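Side-chain contacts in putative branched-chain amino acid ABC transporter (Rhodospirillum rubrum ATCC 11170, PDB 3HUT), which probably binds branched-chain or related amino acids outside the cytoplasmic membrane and delivers them to an ABC transporter for uptake: residues A66-P71 with G93-P98; Q59-A64 with G89-K94; G75-F80 with G287-A292; W115-I120 with S304-L309; P98-T103 with Y283-I288. All blocks are in the same frame, centred on the assembly; numbering follows the deposited sequence.

Contact 1: A66-P71 with G93-P98; sequences AFVDDP and GKEGMP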
# COMPACT_ATOMS: atom_id res chain seq x y z
N ALA A 66 -21.23 2.39 17.75
CA ALA A 66 -21.59 1.05 18.20
C ALA A 66 -20.41 0.29 18.79
O ALA A 66 -20.52 -0.32 19.85
CB ALA A 66 -22.21 0.26 17.04
N PHE A 67 -19.27 0.31 18.09
CA PHE A 67 -18.08 -0.38 18.59
C PHE A 67 -17.59 0.25 19.89
O PHE A 67 -17.16 -0.45 20.81
CB PHE A 67 -16.94 -0.33 17.56
CG PHE A 67 -17.13 -1.24 16.38
CD1 PHE A 67 -17.83 -2.44 16.50
CD2 PHE A 67 -16.54 -0.93 15.15
CE1 PHE A 67 -17.94 -3.31 15.42
CE2 PHE A 67 -16.65 -1.80 14.07
CZ PHE A 67 -17.35 -2.99 14.20
N VAL A 68 -17.63 1.57 19.95
CA VAL A 68 -17.19 2.30 21.14
C VAL A 68 -18.06 1.93 22.34
O VAL A 68 -17.56 1.73 23.45
CB VAL A 68 -17.25 3.83 20.90
CG1 VAL A 68 -17.07 4.60 22.22
CG2 VAL A 68 -16.16 4.24 19.90
N ASP A 69 -19.36 1.80 22.10
CA ASP A 69 -20.32 1.45 23.14
C ASP A 69 -20.25 0.00 23.62
O ASP A 69 -20.84 -0.34 24.64
CB ASP A 69 -21.74 1.77 22.67
CG ASP A 69 -22.21 3.13 23.15
OD1 ASP A 69 -22.38 3.29 24.37
OD2 ASP A 69 -22.41 4.02 22.30
N ASP A 70 -19.56 -0.85 22.87
CA ASP A 70 -19.42 -2.25 23.27
C ASP A 70 -18.07 -2.42 23.96
O ASP A 70 -17.04 -2.52 23.30
CB ASP A 70 -19.49 -3.18 22.06
CG ASP A 70 -19.51 -4.65 22.45
OD1 ASP A 70 -19.05 -4.98 23.57
OD2 ASP A 70 -19.97 -5.48 21.64
N PRO A 71 -18.06 -2.46 25.30
CA PRO A 71 -16.82 -2.61 26.08
C PRO A 71 -15.93 -3.79 25.69
O PRO A 71 -14.74 -3.80 26.01
CB PRO A 71 -17.33 -2.70 27.51
CG PRO A 71 -18.67 -3.34 27.35
CD PRO A 71 -19.23 -2.58 26.18
N GLY A 93 -10.86 8.53 17.67
CA GLY A 93 -9.83 9.36 18.30
C GLY A 93 -10.36 10.03 19.55
O GLY A 93 -9.71 10.03 20.59
N LYS A 94 -11.55 10.60 19.45
CA LYS A 94 -12.18 11.26 20.58
C LYS A 94 -12.55 10.28 21.69
O LYS A 94 -12.43 10.60 22.87
CB LYS A 94 -13.44 12.01 20.12
CG LYS A 94 -14.21 12.68 21.24
CD LYS A 94 -15.46 13.36 20.71
CE LYS A 94 -16.26 14.00 21.84
NZ LYS A 94 -17.54 14.59 21.33
N GLU A 95 -12.98 9.07 21.31
CA GLU A 95 -13.39 8.07 22.30
C GLU A 95 -12.26 7.19 22.85
O GLU A 95 -12.46 6.50 23.85
CB GLU A 95 -14.48 7.18 21.71
CG GLU A 95 -15.78 7.91 21.37
CD GLU A 95 -16.38 8.62 22.56
OE1 GLU A 95 -16.29 8.08 23.69
OE2 GLU A 95 -16.96 9.71 22.38
N GLY A 96 -11.10 7.21 22.21
CA GLY A 96 -9.99 6.40 22.69
C GLY A 96 -10.02 4.96 22.23
O GLY A 96 -9.81 4.03 23.01
N MSE A 97 -10.30 4.77 20.95
CA MSE A 97 -10.35 3.44 20.35
C MSE A 97 -9.26 3.36 19.29
O MSE A 97 -9.24 4.18 18.38
CB MSE A 97 -11.71 3.21 19.68
CG MSE A 97 -11.83 1.90 18.90
SE MSE A 97 -11.98 0.34 20.04
CE MSE A 97 -13.90 0.40 20.37
N PRO A 98 -8.34 2.40 19.41
CA PRO A 98 -7.28 2.29 18.40
C PRO A 98 -7.87 1.78 17.08
O PRO A 98 -8.64 0.82 17.07
CB PRO A 98 -6.30 1.30 19.04
CG PRO A 98 -7.20 0.41 19.83
CD PRO A 98 -8.17 1.38 20.46

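Contact 2: Q59-A64 with G89-K94; sequences QARTIA and GSIYGK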
# COMPACT_ATOMS: atom_id res chain seq x y z
N GLN A 59 -22.80 5.91 7.69
CA GLN A 59 -22.95 4.55 8.20
C GLN A 59 -21.75 4.20 9.06
O GLN A 59 -21.88 3.55 10.10
CB GLN A 59 -23.06 3.56 7.03
CG GLN A 59 -23.36 2.13 7.46
CD GLN A 59 -24.62 2.02 8.29
OE1 GLN A 59 -24.56 1.89 9.51
NE2 GLN A 59 -25.77 2.08 7.63
N ALA A 60 -20.57 4.66 8.63
CA ALA A 60 -19.33 4.40 9.36
C ALA A 60 -19.39 5.06 10.74
O ALA A 60 -18.86 4.54 11.72
CB ALA A 60 -18.15 4.94 8.57
N ARG A 61 -20.04 6.22 10.81
CA ARG A 61 -20.16 6.92 12.07
C ARG A 61 -21.03 6.17 13.07
O ARG A 61 -20.69 6.09 14.26
CB ARG A 61 -20.70 8.34 11.85
CG ARG A 61 -19.72 9.24 11.12
CD ARG A 61 -20.18 10.70 11.11
NE ARG A 61 -19.28 11.53 10.32
CZ ARG A 61 -19.48 11.85 9.04
NH1 ARG A 61 -20.56 11.42 8.40
NH2 ARG A 61 -18.59 12.60 8.41
N THR A 62 -22.15 5.62 12.62
CA THR A 62 -22.99 4.89 13.57
C THR A 62 -22.29 3.58 13.93
O THR A 62 -22.41 3.11 15.06
CB THR A 62 -24.44 4.65 13.03
OG1 THR A 62 -24.72 3.25 12.98
CG2 THR A 62 -24.61 5.27 11.67
N ILE A 63 -21.52 3.03 13.00
CA ILE A 63 -20.78 1.80 13.29
C ILE A 63 -19.75 2.08 14.38
O ILE A 63 -19.60 1.30 15.33
CB ILE A 63 -20.02 1.27 12.05
CG1 ILE A 63 -21.01 0.81 10.98
CG2 ILE A 63 -19.09 0.13 12.46
CD1 ILE A 63 -21.92 -0.32 11.43
N ALA A 64 -19.05 3.21 14.24
CA ALA A 64 -18.03 3.61 15.21
C ALA A 64 -18.61 3.81 16.60
O ALA A 64 -18.02 3.39 17.59
CB ALA A 64 -17.35 4.89 14.74
N GLY A 89 -12.79 7.60 12.05
CA GLY A 89 -11.60 7.92 12.82
C GLY A 89 -11.79 9.07 13.80
O GLY A 89 -11.25 9.02 14.91
N SER A 90 -12.54 10.08 13.41
CA SER A 90 -12.78 11.23 14.28
C SER A 90 -13.42 10.80 15.59
O SER A 90 -13.08 11.31 16.66
CB SER A 90 -13.67 12.26 13.57
OG SER A 90 -13.05 12.71 12.38
N ILE A 91 -14.35 9.85 15.50
CA ILE A 91 -15.04 9.32 16.66
C ILE A 91 -14.09 8.47 17.51
O ILE A 91 -13.99 8.65 18.72
CB ILE A 91 -16.24 8.45 16.22
CG1 ILE A 91 -17.32 9.35 15.62
CG2 ILE A 91 -16.78 7.65 17.41
CD1 ILE A 91 -18.50 8.60 15.03
N TYR A 92 -13.39 7.54 16.87
CA TYR A 92 -12.45 6.69 17.58
C TYR A 92 -11.38 7.50 18.32
O TYR A 92 -11.03 7.18 19.46
CB TYR A 92 -11.77 5.72 16.61
CG TYR A 92 -12.72 4.73 15.97
CD1 TYR A 92 -13.69 4.06 16.72
CD2 TYR A 92 -12.61 4.42 14.61
CE1 TYR A 92 -14.53 3.10 16.13
CE2 TYR A 92 -13.44 3.47 14.02
CZ TYR A 92 -14.39 2.81 14.78
OH TYR A 92 -15.19 1.87 14.18
N GLY A 93 -10.86 8.53 17.67
CA GLY A 93 -9.83 9.36 18.30
C GLY A 93 -10.36 10.03 19.55
O GLY A 93 -9.71 10.03 20.59
N LYS A 94 -11.55 10.60 19.45
CA LYS A 94 -12.18 11.26 20.58
C LYS A 94 -12.55 10.28 21.69
O LYS A 94 -12.43 10.60 22.87
CB LYS A 94 -13.44 12.01 20.12
CG LYS A 94 -14.21 12.68 21.24
CD LYS A 94 -15.46 13.36 20.71
CE LYS A 94 -16.26 14.00 21.84
NZ LYS A 94 -17.54 14.59 21.33

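Contact 3: G75-F80 with G287-A292; sequences GVLGDF and GIMLAA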
# COMPACT_ATOMS: atom_id res chain seq x y z
N GLY A 75 -10.38 -2.90 19.91
CA GLY A 75 -9.72 -2.29 18.78
C GLY A 75 -10.57 -2.46 17.55
O GLY A 75 -11.40 -3.37 17.48
N VAL A 76 -10.39 -1.60 16.56
CA VAL A 76 -11.17 -1.69 15.34
C VAL A 76 -10.28 -1.73 14.11
O VAL A 76 -9.40 -0.89 13.95
CB VAL A 76 -12.13 -0.48 15.19
CG1 VAL A 76 -12.80 -0.50 13.82
CG2 VAL A 76 -13.18 -0.51 16.29
N LEU A 77 -10.50 -2.73 13.25
CA LEU A 77 -9.77 -2.84 11.99
C LEU A 77 -10.64 -1.93 11.18
O LEU A 77 -11.86 -2.09 11.15
CB LEU A 77 -9.79 -4.26 11.48
CG LEU A 77 -8.76 -5.02 12.32
CD1 LEU A 77 -9.01 -6.49 12.24
CD2 LEU A 77 -7.36 -4.64 11.82
N GLY A 78 -10.05 -0.98 10.47
CA GLY A 78 -10.93 -0.02 9.86
C GLY A 78 -11.02 0.62 8.52
O GLY A 78 -10.39 1.61 8.22
N ASP A 79 -11.98 0.11 7.78
CA ASP A 79 -12.32 0.62 6.48
C ASP A 79 -11.38 0.91 5.35
O ASP A 79 -10.25 1.34 5.48
CB ASP A 79 -13.26 1.81 6.66
CG ASP A 79 -14.71 1.44 6.32
OD1 ASP A 79 -14.92 0.99 5.18
OD2 ASP A 79 -15.62 1.58 7.17
N PHE A 80 -11.97 0.63 4.21
CA PHE A 80 -11.38 0.73 2.92
C PHE A 80 -10.90 2.10 2.43
O PHE A 80 -9.72 2.30 2.17
CB PHE A 80 -12.39 0.16 1.95
CG PHE A 80 -11.97 0.25 0.58
CD1 PHE A 80 -10.89 -0.50 0.15
CD2 PHE A 80 -12.58 1.15 -0.28
CE1 PHE A 80 -10.42 -0.36 -1.13
CE2 PHE A 80 -12.11 1.30 -1.56
CZ PHE A 80 -11.02 0.54 -1.99
N GLY A 287 -2.93 -9.14 10.89
CA GLY A 287 -1.78 -9.69 11.57
C GLY A 287 -1.09 -8.68 12.48
O GLY A 287 -0.65 -9.02 13.58
N ILE A 288 -0.98 -7.44 12.02
CA ILE A 288 -0.35 -6.39 12.82
C ILE A 288 -1.16 -6.17 14.09
O ILE A 288 -0.61 -6.05 15.19
CB ILE A 288 -0.25 -5.06 12.02
CG1 ILE A 288 0.79 -5.21 10.91
CG2 ILE A 288 0.12 -3.90 12.97
CD1 ILE A 288 0.89 -4.02 9.97
N MSE A 289 -2.48 -6.13 13.93
CA MSE A 289 -3.39 -5.93 15.06
C MSE A 289 -3.28 -7.08 16.07
O MSE A 289 -3.12 -6.85 17.27
CB MSE A 289 -4.83 -5.82 14.56
CG MSE A 289 -5.87 -5.60 15.65
SE MSE A 289 -5.71 -3.90 16.55
CE MSE A 289 -6.68 -2.80 15.28
N LEU A 290 -3.36 -8.31 15.58
CA LEU A 290 -3.29 -9.48 16.44
C LEU A 290 -1.97 -9.57 17.19
O LEU A 290 -1.94 -9.91 18.37
CB LEU A 290 -3.52 -10.75 15.62
CG LEU A 290 -4.95 -10.91 15.07
CD1 LEU A 290 -5.03 -12.11 14.13
CD2 LEU A 290 -5.92 -11.07 16.24
N ALA A 291 -0.86 -9.27 16.52
CA ALA A 291 0.43 -9.31 17.18
C ALA A 291 0.44 -8.30 18.33
O ALA A 291 0.95 -8.58 19.41
CB ALA A 291 1.55 -9.00 16.19
N ALA A 292 -0.14 -7.13 18.08
CA ALA A 292 -0.21 -6.08 19.10
C ALA A 292 -1.05 -6.57 20.29
O ALA A 292 -0.70 -6.35 21.45
CB ALA A 292 -0.80 -4.81 18.51

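Contact 4: W115-I120 with S304-L309; sequences WQFRAI and SLRDAL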
# COMPACT_ATOMS: atom_id res chain seq x y z
N TRP A 115 -4.68 7.92 17.67
CA TRP A 115 -5.30 6.60 17.63
C TRP A 115 -5.40 5.93 16.27
O TRP A 115 -5.82 4.78 16.18
CB TRP A 115 -6.70 6.68 18.27
CG TRP A 115 -6.64 7.21 19.68
CD1 TRP A 115 -6.52 8.51 20.06
CD2 TRP A 115 -6.62 6.43 20.88
NE1 TRP A 115 -6.40 8.60 21.43
CE2 TRP A 115 -6.46 7.34 21.96
CE3 TRP A 115 -6.70 5.06 21.16
CZ2 TRP A 115 -6.39 6.91 23.29
CZ3 TRP A 115 -6.64 4.64 22.49
CH2 TRP A 115 -6.48 5.57 23.54
N GLN A 116 -5.00 6.64 15.21
CA GLN A 116 -5.05 6.09 13.86
C GLN A 116 -3.75 5.44 13.39
O GLN A 116 -2.65 5.93 13.66
CB GLN A 116 -5.43 7.17 12.84
CG GLN A 116 -6.93 7.42 12.72
CD GLN A 116 -7.54 7.97 13.99
OE1 GLN A 116 -7.05 8.97 14.54
NE2 GLN A 116 -8.61 7.34 14.46
N PHE A 117 -3.90 4.32 12.68
CA PHE A 117 -2.76 3.58 12.13
C PHE A 117 -3.18 3.06 10.76
O PHE A 117 -4.37 2.87 10.51
CB PHE A 117 -2.41 2.40 13.05
CG PHE A 117 -2.01 2.81 14.44
CD1 PHE A 117 -0.70 3.18 14.73
CD2 PHE A 117 -2.96 2.87 15.45
CE1 PHE A 117 -0.34 3.59 16.01
CE2 PHE A 117 -2.61 3.29 16.73
CZ PHE A 117 -1.31 3.65 17.01
N ARG A 118 -2.21 2.85 9.89
CA ARG A 118 -2.48 2.35 8.54
C ARG A 118 -1.48 1.26 8.19
O ARG A 118 -0.30 1.34 8.55
CB ARG A 118 -2.38 3.48 7.51
CG ARG A 118 -1.13 4.33 7.65
CD ARG A 118 -0.75 5.04 6.36
NE ARG A 118 -1.84 5.85 5.85
CZ ARG A 118 -1.86 7.18 5.84
NH1 ARG A 118 -0.83 7.87 6.31
NH2 ARG A 118 -2.91 7.80 5.37
N ALA A 119 -1.95 0.23 7.48
CA ALA A 119 -1.08 -0.87 7.09
C ALA A 119 -0.37 -0.54 5.78
O ALA A 119 0.69 -1.09 5.49
CB ALA A 119 -1.90 -2.14 6.93
N ILE A 120 -0.96 0.37 5.01
CA ILE A 120 -0.40 0.79 3.73
C ILE A 120 0.45 2.04 3.93
O ILE A 120 0.42 2.64 5.01
CB ILE A 120 -1.55 1.09 2.74
CG1 ILE A 120 -1.03 1.18 1.30
CG2 ILE A 120 -2.23 2.40 3.13
CD1 ILE A 120 -2.16 1.19 0.27
N SER A 304 -3.91 0.27 26.15
CA SER A 304 -2.70 -0.53 26.05
C SER A 304 -2.53 -1.06 24.63
O SER A 304 -1.40 -1.24 24.16
CB SER A 304 -2.73 -1.69 27.05
OG SER A 304 -3.62 -2.72 26.64
N LEU A 305 -3.65 -1.31 23.95
CA LEU A 305 -3.58 -1.79 22.58
C LEU A 305 -3.08 -0.69 21.66
O LEU A 305 -2.37 -0.95 20.69
CB LEU A 305 -4.96 -2.29 22.11
CG LEU A 305 -5.03 -2.81 20.67
CD1 LEU A 305 -3.91 -3.82 20.40
CD2 LEU A 305 -6.40 -3.47 20.44
N ARG A 306 -3.44 0.56 21.96
CA ARG A 306 -2.98 1.68 21.13
C ARG A 306 -1.45 1.78 21.23
O ARG A 306 -0.77 2.01 20.23
CB ARG A 306 -3.60 3.00 21.59
CG ARG A 306 -3.43 4.14 20.58
CD ARG A 306 -3.05 5.44 21.28
NE ARG A 306 -1.76 5.32 21.96
CZ ARG A 306 -0.58 5.61 21.41
NH1 ARG A 306 -0.51 6.04 20.16
NH2 ARG A 306 0.53 5.46 22.12
N ASP A 307 -0.92 1.61 22.44
CA ASP A 307 0.53 1.67 22.64
C ASP A 307 1.23 0.53 21.91
O ASP A 307 2.24 0.75 21.24
CB ASP A 307 0.90 1.59 24.13
CG ASP A 307 0.62 2.88 24.88
OD1 ASP A 307 0.82 3.97 24.29
OD2 ASP A 307 0.22 2.81 26.06
N ALA A 308 0.69 -0.68 22.03
CA ALA A 308 1.28 -1.84 21.38
C ALA A 308 1.27 -1.70 19.86
O ALA A 308 2.24 -2.07 19.18
CB ALA A 308 0.55 -3.12 21.79
N LEU A 309 0.17 -1.18 19.31
CA LEU A 309 0.06 -0.98 17.87
C LEU A 309 1.15 -0.02 17.42
O LEU A 309 1.84 -0.25 16.43
CB LEU A 309 -1.30 -0.40 17.50
CG LEU A 309 -2.43 -1.38 17.18
CD1 LEU A 309 -3.74 -0.61 17.08
CD2 LEU A 309 -2.13 -2.09 15.86

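Contact 5: P98-T103 with Y283-I288; sequences PQLSPT and YDAVGI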
# COMPACT_ATOMS: atom_id res chain seq x y z
N PRO A 98 -8.34 2.40 19.41
CA PRO A 98 -7.28 2.29 18.40
C PRO A 98 -7.87 1.78 17.08
O PRO A 98 -8.64 0.82 17.07
CB PRO A 98 -6.30 1.30 19.04
CG PRO A 98 -7.20 0.41 19.83
CD PRO A 98 -8.17 1.38 20.46
N GLN A 99 -7.50 2.42 15.98
CA GLN A 99 -8.02 2.05 14.66
C GLN A 99 -6.89 1.72 13.68
O GLN A 99 -5.94 2.48 13.55
CB GLN A 99 -8.88 3.19 14.09
CG GLN A 99 -9.22 3.08 12.60
CD GLN A 99 -9.93 4.30 12.03
OE1 GLN A 99 -9.79 5.41 12.53
NE2 GLN A 99 -10.68 4.10 10.96
N LEU A 100 -7.00 0.59 12.99
CA LEU A 100 -6.00 0.22 12.01
C LEU A 100 -6.66 0.00 10.66
O LEU A 100 -7.35 -0.99 10.45
CB LEU A 100 -5.25 -1.05 12.43
CG LEU A 100 -4.26 -1.63 11.40
CD1 LEU A 100 -3.30 -0.56 10.96
CD2 LEU A 100 -3.51 -2.81 11.99
N SER A 101 -6.46 0.95 9.74
CA SER A 101 -7.02 0.83 8.41
C SER A 101 -6.01 0.13 7.51
O SER A 101 -4.85 0.52 7.43
CB SER A 101 -7.33 2.20 7.81
OG SER A 101 -7.70 2.05 6.45
N PRO A 102 -6.45 -0.91 6.80
CA PRO A 102 -5.47 -1.58 5.94
C PRO A 102 -5.09 -0.78 4.70
O PRO A 102 -3.98 -0.91 4.19
CB PRO A 102 -6.16 -2.90 5.60
CG PRO A 102 -7.62 -2.57 5.66
CD PRO A 102 -7.72 -1.66 6.86
N THR A 103 -5.98 0.09 4.25
CA THR A 103 -5.73 0.84 3.02
C THR A 103 -5.92 2.36 3.00
O THR A 103 -5.71 2.98 1.96
CB THR A 103 -6.57 0.23 1.89
OG1 THR A 103 -7.94 0.18 2.31
CG2 THR A 103 -6.11 -1.18 1.58
N TYR A 283 -4.54 -8.58 4.93
CA TYR A 283 -3.93 -9.70 5.63
C TYR A 283 -2.96 -9.16 6.69
O TYR A 283 -3.01 -9.55 7.85
CB TYR A 283 -3.17 -10.59 4.65
CG TYR A 283 -2.62 -11.87 5.25
CD1 TYR A 283 -3.48 -12.86 5.74
CD2 TYR A 283 -1.25 -12.10 5.30
CE1 TYR A 283 -2.98 -14.06 6.26
CE2 TYR A 283 -0.74 -13.30 5.82
CZ TYR A 283 -1.61 -14.27 6.30
OH TYR A 283 -1.10 -15.45 6.81
N ASP A 284 -2.08 -8.25 6.27
CA ASP A 284 -1.11 -7.67 7.19
C ASP A 284 -1.75 -6.82 8.27
O ASP A 284 -1.29 -6.80 9.41
CB ASP A 284 -0.08 -6.82 6.43
CG ASP A 284 1.02 -7.66 5.79
OD1 ASP A 284 1.00 -8.90 5.96
OD2 ASP A 284 1.90 -7.07 5.11
N ALA A 285 -2.83 -6.11 7.92
CA ALA A 285 -3.50 -5.27 8.90
C ALA A 285 -3.97 -6.13 10.06
O ALA A 285 -3.72 -5.81 11.23
CB ALA A 285 -4.68 -4.54 8.25
N VAL A 286 -4.66 -7.22 9.75
CA VAL A 286 -5.15 -8.12 10.78
C VAL A 286 -3.98 -8.70 11.59
O VAL A 286 -4.02 -8.74 12.82
CB VAL A 286 -5.98 -9.28 10.17
CG1 VAL A 286 -6.33 -10.30 11.24
CG2 VAL A 286 -7.25 -8.72 9.53
N GLY A 287 -2.93 -9.14 10.89
CA GLY A 287 -1.78 -9.69 11.57
C GLY A 287 -1.09 -8.68 12.48
O GLY A 287 -0.65 -9.02 13.58
N ILE A 288 -0.98 -7.44 12.02
CA ILE A 288 -0.35 -6.39 12.82
C ILE A 288 -1.16 -6.17 14.09
O ILE A 288 -0.61 -6.05 15.19
CB ILE A 288 -0.25 -5.06 12.02
CG1 ILE A 288 0.79 -5.21 10.91
CG2 ILE A 288 0.12 -3.90 12.97
CD1 ILE A 288 0.89 -4.02 9.97

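Contact 1: A66-P71 with G93-P98
Val68 lies against the aliphatic part of Glu95 where two neighbouring helices run out. Both valine methyls take part. Val68 CG1 is 3.7 Å from Glu95 CG, and Val68 CG2 is 3.8 Å from Glu95 CB. The two side chains cross at about a right angle. Glu95 bends at its second torsion (chi2 -58°). This curls the acid end back, and Glu95 OE1 comes to 3.9 Å from Val68 CG1. The valine meets mainly the CH2 groups of Glu95, at the edge of the contact. Helices 57-69 and 82-95 flank the Rossmann-like parallel sheet of one lobe of a periplasmic binding protein, with strand 73-78 between them in the chain. Gly96 leaves helix 82-95 with positive phi, and Met97 follows it back toward helix 57-69. Met97 is modelled as selenomethionine. It starts with CG anti to the backbone N (chi1 174°), then bends at its next two torsions to end beside the last turn of helix 57-69. Its methyl lies closer to backbone than to side chains: Met97 CE is 3.4 Å from Phe67 O and 3.9 Å from Val68 CA. Phe67 contributes its CB, 4.2 Å from Met97 CE, while its ring leads away to touch Leu49 and Ala51 of strand 46-52. Asp70 N donates to Phe67 O at 3.2 Å. Val68 O accepts a hydrogen bond from Arg302 NH2 of helix 302-310.

Contact 2: Q59-A64 with G89-K94
Ala64 and Ile91 mark the closest backbone approach of two helix segments that run nearly the same way. The CA of Ala64 is 6.6 Å from the CA of Ile91. The axes of the segments come within 9.2 Å, at 23° between their N-to-C directions. The small Ala64 side chain permits this spacing. Its CB is 3.9 Å from Ile91 CG2 on one side and 3.6 Å from Tyr92 CZ on another. Ile91 also reaches back one turn toward the N-terminal end of helix 57-69 with its long branch. Ile91 CD1 sits 3.4 Å from Arg61 O and 3.9 Å from Arg61 CB. The Arg61 and Ile91 chains cross at about a right angle, and the arginine's charged end turns to Asp58 in a salt bridge. The two helices are successive helices of the alternating beta-alpha fold, joined through strand 73-78. They lie side by side on one face of the parallel sheet. Tyr92 slips beneath Ala64, between helix and sheet. Its CG is anti to the carbonyl carbon (chi1 -64°), which carries the ring toward helix 57-69. Ala64 CB approaches the ring obliquely, nearest CE1 and CZ. Tyr92 OH packs 3.5 Å from Ala64 CA and is hydrogen-bonded to Glu10 OE2 on strand 5-11. With a leucine in place of Tyr92, Glu10 would probably lose this hydrogen-bond partner, and a gap would be likely to open below Ala64. Phe67 and Val68 also touch Tyr92, from the next turn of helix 57-69.

Contact 3: G75-F80 with G287-A292
Met289 reaches from helix 277-296 onto Val76 and Leu77 of strand 73-78. The strand is the central one of the five-stranded parallel sheet in this Rossmann-like lobe, and the helix covers one of its faces. The first kind of interaction is apolar side-chain packing. Leu77 CD2 is 3.9 Å from Met289 CB and 4.0 Å from Met289 CE. Leu77 and Met289 lie alongside, pointing opposite ways, and one leucine methyl touches both the root and the end of Met289. The second kind is a methyl against backbone. Met289, present as selenomethionine, sets out with CG anti to the backbone N (chi1 -180°) and bends at the next two torsions. This carries the chain across to the strand and brings Met289 CE to 3.6 Å from Val76 O. Gly75 adds a bare stretch of backbone here. A side chain in that position would point at the helix and meet the Met289 selenium closely. Val76 turns its own side chain to the other face, onto Tyr92 of helix 82-95. Leu305 and Leu309 of helix 302-310, with Leu7 of strand 5-11, complete the surroundings of Met289. The third kind is polar and lies where the strand ends. These bonds stay within 75-80 or go to other parts of the fold, not across to the helix. Gly78 O accepts from Ser85 OG. Asp79 OD1, which also pairs with Ser53 OG, uses its anti lone pair to accept Phe80 N at 3.1 Å, with a bent N-H...O angle of 138°.

Contact 4: W115-I120 with S304-L309
Arg306 lays its aliphatic chain over one face of the Trp115 indole. The two side chains cross at about a right angle. Arg306 CG is 3.4 Å from Trp115 CE3, and Arg306 CB is 3.6 Å from Trp115 CZ3. Arg306 CD stands over the six-membered ring, 3.7 Å from its centroid, in a CH-pi contact. The guanidinium is turned 80° from the indole plane, so it does not stack flat on it. CG of Arg306 is anti to the backbone N (chi1 -167°), and bends at the second and third torsions steer the charged end toward Phe117. There the guanidinium and phenyl planes are 34° apart, and Arg306 NH1 is 4.0 Å from Phe117 CZ in an oblique approach. Leu309 takes a face of the same phenyl ring. Its CB lies 4.1 Å from the Phe117 centroid in a second CH-pi contact, and Leu309 CD1 is 3.9 Å from Phe117 CD2. Here helix 302-310 packs across strand 116-118, an outermost strand of the parallel sheet of this Rossmann-like lobe. With an alanine at Trp115, the Arg306 chain would lose the surface it lies on and would probably be freer to turn. Polar partners hold the arginine's far end. NH1 donates to Pro114 O, and Arg306 NH2 forms a salt bridge with Asp307 OD1 at 2.6 Å, with the oxygen met on its anti side. The chemistry is thus divided along one residue: the CH2 groups do the packing on the rings, while the charge is met by a carbonyl and a neighbouring carboxylate.

Contact 5: P98-T103 with Y283-I288
Pro102 and Ala285 press together where the chain leaves strand 99-101. Their CA atoms are 5.1 Å apart. Pro102 CB is 3.5 Å from Ala285 CB, tighter than usual van der Waals contact. Leu100 makes the second tight point. Its CG is anti to the backbone N (chi1 174°), and one methyl reaches the helix backbone: Leu100 CD2 lies 3.1 Å from Ala285 O. The same methyl stands further from the side chains around it. It is 3.9 Å from Ile288 CG2 and 4.3 Å from Ala285 CB, so this part is looser. The contact has no solvent side, because all four touching residues are buried. Leu100 is also met by Met289 one turn of the helix away from Ala285, and Pro102 rests on Phe24 of helix 18-37. Helix 277-296 packs here on strand 99-101, an inner strand of the parallel sheet, in the Rossmann-like lobe characteristic of this family of binding proteins. Ser101 points the other way. Its OG bonds to Asp79 O and to Ala104 N, and a weak bond joins it to Thr103 N at 3.4 Å. On the far side of the helix from Leu100, the Tyr283 ring stacks with Phe263. The contact itself is made by methyl, ring CH2 and carbonyl groups. Its hold therefore depends on close fit and burial, and the small Ala285 side chain lets the helix come this near to the proline.

Contacts 1 and 2 join the same two helices, 57-69 and 82-95, on one face of the parallel sheet, and both are only partly buried. Each mixes apolar packing with the aliphatic part of a charged, exposed residue. Contacts 3 and 5 lie deeper, on the other face, where helix 277-296 meets neighbouring strands 73-78 and 99-101. Their centres are about 4 Å apart, and they rely on methyl groups against side chains and carbonyls. Contact 4 brings in helix 302-310 at the sheet edge and is alone in packing aliphatic groups over ring faces. It is partly buried, with Phe117 and Leu309 inside and Trp115 and Arg306 partly exposed. Met289 and Leu309 pack together between contacts 3 and 4.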